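Local coordinates for putative phosphonate binding protein for ABC transporter (Prochlorococcus marinus str. MIT 9301, PDB 5LQ5), which binds inorganic phosphite strongly and is probably the solute-binding protein of the ABC transporter complex PhnD1C1E1, at residues Ser78-Arg84 with Tyr206-Gly212; Leu30-Leu34 with Glu225-Ile230. All blocks are in the same frame, centred on the assembly; numbering follows the deposited sequence. Where two conformers were deposited one is given.

Interaction 1. Residues Ser78-Arg84 with Tyr206-Gly212. With PO3 (phosphite ion), chain B.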
# COMPACT_ATOMS: atom_id res chain seq x y z
N SER A 78 12.33 12.50 9.18
CA SER A 78 11.66 11.29 9.57
C SER A 78 12.54 10.12 9.14
O SER A 78 13.51 10.29 8.39
CB SER A 78 10.29 11.21 8.93
OG SER A 78 10.44 11.57 7.58
N ILE A 79 12.18 8.95 9.62
CA ILE A 79 13.02 7.75 9.49
C ILE A 79 12.34 6.59 8.78
O ILE A 79 11.31 6.12 9.22
CB ILE A 79 13.45 7.23 10.90
CG1 ILE A 79 14.02 8.37 11.78
CG2 ILE A 79 14.43 6.07 10.78
CD1 ILE A 79 15.29 8.98 11.28
N VAL A 80 12.96 6.08 7.74
CA VAL A 80 12.58 4.79 7.13
C VAL A 80 13.04 3.65 8.03
O VAL A 80 14.24 3.50 8.30
CB VAL A 80 13.10 4.58 5.70
CG1 VAL A 80 12.56 3.29 5.14
CG2 VAL A 80 12.68 5.73 4.83
N ILE A 81 12.07 2.84 8.46
CA ILE A 81 12.32 1.79 9.50
C ILE A 81 12.52 0.39 8.95
O ILE A 81 13.47 -0.28 9.33
CB ILE A 81 11.19 1.80 10.56
CG1 ILE A 81 11.21 3.11 11.36
CG2 ILE A 81 11.27 0.59 11.49
CD1 ILE A 81 12.34 3.24 12.37
N ALA A 82 11.60 -0.08 8.12
CA ALA A 82 11.55 -1.46 7.65
C ALA A 82 10.59 -1.64 6.47
O ALA A 82 9.77 -0.76 6.18
CB ALA A 82 11.11 -2.37 8.79
N GLN A 83 10.71 -2.77 5.81
CA GLN A 83 9.83 -3.19 4.72
C GLN A 83 9.75 -4.71 4.77
O GLN A 83 10.39 -5.33 5.62
CB GLN A 83 10.36 -2.69 3.36
CG GLN A 83 11.65 -3.39 2.92
CD GLN A 83 12.31 -2.86 1.66
OE1 GLN A 83 11.65 -2.59 0.68
NE2 GLN A 83 13.64 -2.79 1.67
N ARG A 84 8.98 -5.30 3.87
CA ARG A 84 8.99 -6.75 3.62
C ARG A 84 9.91 -7.08 2.45
O ARG A 84 10.24 -6.22 1.65
CB ARG A 84 7.59 -7.29 3.36
CG ARG A 84 6.57 -6.88 4.42
CD ARG A 84 5.12 -7.05 3.98
NE ARG A 84 4.81 -6.20 2.83
CZ ARG A 84 3.62 -6.12 2.26
NH1 ARG A 84 2.60 -6.85 2.68
NH2 ARG A 84 3.44 -5.29 1.24
N TYR A 206 5.76 -0.87 -0.13
CA TYR A 206 5.40 -0.53 1.24
C TYR A 206 6.57 -0.44 2.19
O TYR A 206 7.57 -1.14 2.04
CB TYR A 206 4.40 -1.52 1.81
CG TYR A 206 3.04 -1.55 1.16
CD1 TYR A 206 1.96 -0.96 1.80
CD2 TYR A 206 2.79 -2.23 -0.02
CE1 TYR A 206 0.69 -0.99 1.27
CE2 TYR A 206 1.51 -2.27 -0.60
CZ TYR A 206 0.45 -1.68 0.07
OH TYR A 206 -0.81 -1.76 -0.53
N HIS A 207 6.43 0.42 3.19
CA HIS A 207 7.43 0.59 4.24
C HIS A 207 6.92 1.33 5.45
O HIS A 207 6.00 2.15 5.36
CB HIS A 207 8.67 1.29 3.68
CG HIS A 207 8.44 2.65 3.11
ND1 HIS A 207 7.79 2.87 1.91
CD2 HIS A 207 8.86 3.87 3.53
CE1 HIS A 207 7.78 4.17 1.65
NE2 HIS A 207 8.43 4.79 2.61
N TRP A 208 7.52 1.00 6.59
CA TRP A 208 7.30 1.69 7.84
C TRP A 208 8.12 2.95 7.90
O TRP A 208 9.31 2.93 7.63
CB TRP A 208 7.68 0.84 9.04
CG TRP A 208 6.75 -0.30 9.36
CD1 TRP A 208 6.97 -1.65 9.16
CD2 TRP A 208 5.48 -0.20 10.00
NE1 TRP A 208 5.89 -2.36 9.61
CE2 TRP A 208 4.97 -1.50 10.14
CE3 TRP A 208 4.71 0.88 10.44
CZ2 TRP A 208 3.74 -1.75 10.72
CZ3 TRP A 208 3.49 0.63 11.04
CH2 TRP A 208 3.02 -0.67 11.16
N VAL A 209 7.49 4.02 8.37
CA VAL A 209 8.11 5.32 8.57
C VAL A 209 7.84 5.77 10.00
O VAL A 209 6.69 5.76 10.44
CB VAL A 209 7.60 6.37 7.57
CG1 VAL A 209 8.31 7.71 7.80
CG2 VAL A 209 7.81 5.91 6.13
N ALA A 210 8.88 6.23 10.69
CA ALA A 210 8.74 6.77 12.06
C ALA A 210 9.11 8.25 12.13
O ALA A 210 9.96 8.73 11.34
CB ALA A 210 9.60 5.98 13.06
N GLN A 211 8.53 8.96 13.08
CA GLN A 211 8.91 10.33 13.43
C GLN A 211 10.38 10.34 13.86
O GLN A 211 10.89 9.37 14.46
CB GLN A 211 8.06 10.92 14.55
CG GLN A 211 6.59 11.06 14.25
CD GLN A 211 6.25 12.17 13.27
OE1 GLN A 211 7.08 12.99 12.91
NE2 GLN A 211 5.02 12.18 12.84
N GLY A 212 11.01 11.46 13.59
CA GLY A 212 12.41 11.69 13.92
C GLY A 212 12.66 12.10 15.35
O GLY A 212 13.81 12.12 15.78
P PO3 B . 0.10 1.28 -2.17
O1 PO3 B . 0.66 0.28 -3.24
O2 PO3 B . 0.73 2.73 -2.23
O3 PO3 B . -1.46 1.32 -2.21
O HOH W 1 9.61 -0.68 0.33
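Two neighbouring antiparallel strands meet here, and strand 79-84 carries a bulge. Ile79 and Ala210 form a hydrogen-bonded pair (Ile79 N to Ala210 O and Ala210 N to Ile79 O, both 2.8 Å). Val80 and Val209 form a non-hydrogen-bonded pair. Trp208 then faces two residues: its O accepts from Ile81 N and its N donates to Ala82 O, each 2.9 Å. Phi/psi of -100/-52 at Ile81 suits position 1 of a classic bulge.

The bulge turns the Ile81 CA-to-CB bond toward the partner strand. Small Ala210 leaves a hollow, and Ile81 fills it: CG1 lies 3.7 Å from Ala210 CB, and its CB 3.9 Å from Trp208 CB. Ala82 CB rests 4.2 Å from Trp208 CD1. Val80 and Val209 share the other face, against Arg72.

At the far end a water bridges Tyr206 O and Gln83 OE1, itself hydrogen-bonded to Gln259. Arg84, salt-bridged to Asp87 and hydrogen-bonded to Phe247 O, brings NH2 to 3.4 Å from Tyr206 CD2. Tyr206 OH, hydrogen-bonded to Asp13 and Asn176, lies 3.6 Å from phosphite P. Strand 207-210 runs antiparallel between 60-63 and 79-84; edge strand 252-253 follows the 2-1-3-5-4 order of the type II periplasmic binding protein fold.

Interaction 2. Residues Leu30-Leu34 with Glu225-Ile230; sequences LSKQL and ELKSVI
This is a helix-helix contact on one side of the six-stranded sheet, between the C-terminal end of helix 16-34 and helix 222-231. Both segments are helical (Leu34 N to Leu30 O 2.8 Å; Val229 N to Glu225 O 2.9 Å). Their axes come within 10.4 Å, at 125° between N-to-C directions. The nearest CA pairs are Gln33-Val229 and Leu34-Leu226, each 7.1 Å. Val229 (chi1 t) points at the other helix. Its CG1 is 3.9 Å from Leu30 CD1, its CG2 3.7 Å from Leu34 CD2 and 3.6 Å from Gln33 OE1. The arrangement belongs to the helix layer of an alpha/beta binding-protein domain; Leu30 and Leu226 also touch Leu60. Leu30 has an off-well chi1 of -102°, and its end comes nearer helix 222-231. Leu226 (t, p) places CD1 3.7 Å from Leu30 CD2 and Leu34 CD1. Leu34 (m, t) sets CD2 3.5 Å from Glu225 CD. One water joins Gln33 NE2 (2.7 Å), also hydrogen-bonded to Glu29, to Val229 O (2.8 Å); another joins Leu34 O (2.6 Å) to Glu225 OE1 (3.1 Å).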
# COMPACT_ATOMS: atom_id res chain seq x y z
N LEU A 30 4.21 -4.69 19.89
CA LEU A 30 5.14 -3.58 20.16
C LEU A 30 5.08 -3.09 21.59
O LEU A 30 6.10 -2.84 22.24
CB LEU A 30 4.87 -2.39 19.21
CG LEU A 30 5.85 -2.26 18.06
CD1 LEU A 30 5.86 -3.51 17.19
CD2 LEU A 30 5.46 -1.03 17.25
N SER A 31 3.86 -2.98 22.11
CA SER A 31 3.68 -2.49 23.47
C SER A 31 4.33 -3.43 24.50
O SER A 31 4.94 -2.98 25.46
CB SER A 31 2.20 -2.34 23.80
OG SER A 31 2.05 -1.97 25.16
N LYS A 32 4.20 -4.73 24.28
CA LYS A 32 4.82 -5.72 25.18
C LYS A 32 6.35 -5.62 25.17
O LYS A 32 7.00 -5.61 26.22
CB LYS A 32 4.41 -7.13 24.80
CG LYS A 32 3.00 -7.52 25.25
CD LYS A 32 2.69 -8.96 24.90
CE LYS A 32 1.20 -9.25 25.02
NZ LYS A 32 0.84 -10.58 24.48
N GLN A 33 6.93 -5.52 23.97
CA GLN A 33 8.39 -5.49 23.81
C GLN A 33 9.05 -4.17 24.15
O GLN A 33 10.18 -4.15 24.67
CB GLN A 33 8.80 -5.90 22.42
CG GLN A 33 8.47 -7.34 22.06
CD GLN A 33 9.33 -7.87 20.91
OE1 GLN A 33 10.55 -7.66 20.87
NE2 GLN A 33 8.70 -8.51 19.94
N LEU A 34 8.38 -3.07 23.84
CA LEU A 34 8.89 -1.71 24.15
C LEU A 34 8.50 -1.14 25.51
O LEU A 34 9.06 -0.14 25.93
CB LEU A 34 8.44 -0.71 23.07
CG LEU A 34 8.94 -1.10 21.68
CD1 LEU A 34 8.24 -0.27 20.62
CD2 LEU A 34 10.45 -0.99 21.55
N GLU A 225 15.59 0.70 19.26
CA GLU A 225 14.88 -0.43 19.91
C GLU A 225 13.62 -0.79 19.09
O GLU A 225 13.33 -1.96 18.82
CB GLU A 225 14.47 -0.06 21.34
CG GLU A 225 13.91 -1.23 22.16
CD GLU A 225 13.35 -0.83 23.51
OE1 GLU A 225 13.20 0.38 23.80
OE2 GLU A 225 13.02 -1.75 24.29
N LEU A 226 12.88 0.24 18.69
CA LEU A 226 11.68 0.08 17.85
C LEU A 226 11.99 -0.64 16.52
O LEU A 226 11.33 -1.60 16.12
CB LEU A 226 11.06 1.47 17.59
CG LEU A 226 9.89 1.55 16.57
CD1 LEU A 226 8.73 0.72 17.05
CD2 LEU A 226 9.46 2.98 16.36
N LYS A 227 13.04 -0.19 15.86
CA LYS A 227 13.46 -0.80 14.60
C LYS A 227 13.84 -2.28 14.83
O LYS A 227 13.42 -3.18 14.09
CB LYS A 227 14.61 0.01 14.03
CG LYS A 227 15.15 -0.49 12.72
CD LYS A 227 16.15 0.50 12.15
CE LYS A 227 16.91 -0.12 11.00
NZ LYS A 227 17.77 0.89 10.29
N SER A 228 14.57 -2.51 15.91
CA SER A 228 14.98 -3.86 16.33
C SER A 228 13.79 -4.80 16.56
O SER A 228 13.77 -5.92 16.08
CB SER A 228 15.84 -3.78 17.59
OG SER A 228 16.51 -5.00 17.81
N VAL A 229 12.78 -4.31 17.26
CA VAL A 229 11.58 -5.12 17.52
C VAL A 229 10.93 -5.56 16.21
O VAL A 229 10.58 -6.71 16.01
CB VAL A 229 10.56 -4.38 18.42
CG1 VAL A 229 9.19 -5.05 18.45
CG2 VAL A 229 11.13 -4.23 19.82
N ILE A 230 10.79 -4.61 15.30
CA ILE A 230 10.11 -4.90 14.02
C ILE A 230 10.95 -5.88 13.17
O ILE A 230 10.44 -6.84 12.62
CB ILE A 230 9.78 -3.59 13.26
CG1 ILE A 230 8.74 -2.74 14.05
CG2 ILE A 230 9.28 -3.89 11.85
CD1 ILE A 230 8.52 -1.33 13.51
O HOH W 2 10.38 -8.90 17.81
O HOH W 3 10.95 1.65 25.55

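Both contacts are largely buried, but they lie in different layers of the same domain. Interaction 1 is inside the sheet, its centre about 13 Å from the chain centre. Interaction 2 is in the helix layer on that sheet, its centre about 22 Å from the chain centre. Their centres are about 13 Å apart, and Ile230 joins them: its CD1 is 3.9 Å from Ile81 CG2, and its CG2 is 3.9 Å from Ala82 CB. The bulge residues of interaction 1 thus lie under helix 222-231. Direct backbone hydrogen bonds hold the strands, whereas apolar side chains and bridging waters hold the helices. Only interaction 1 includes a pocket residue.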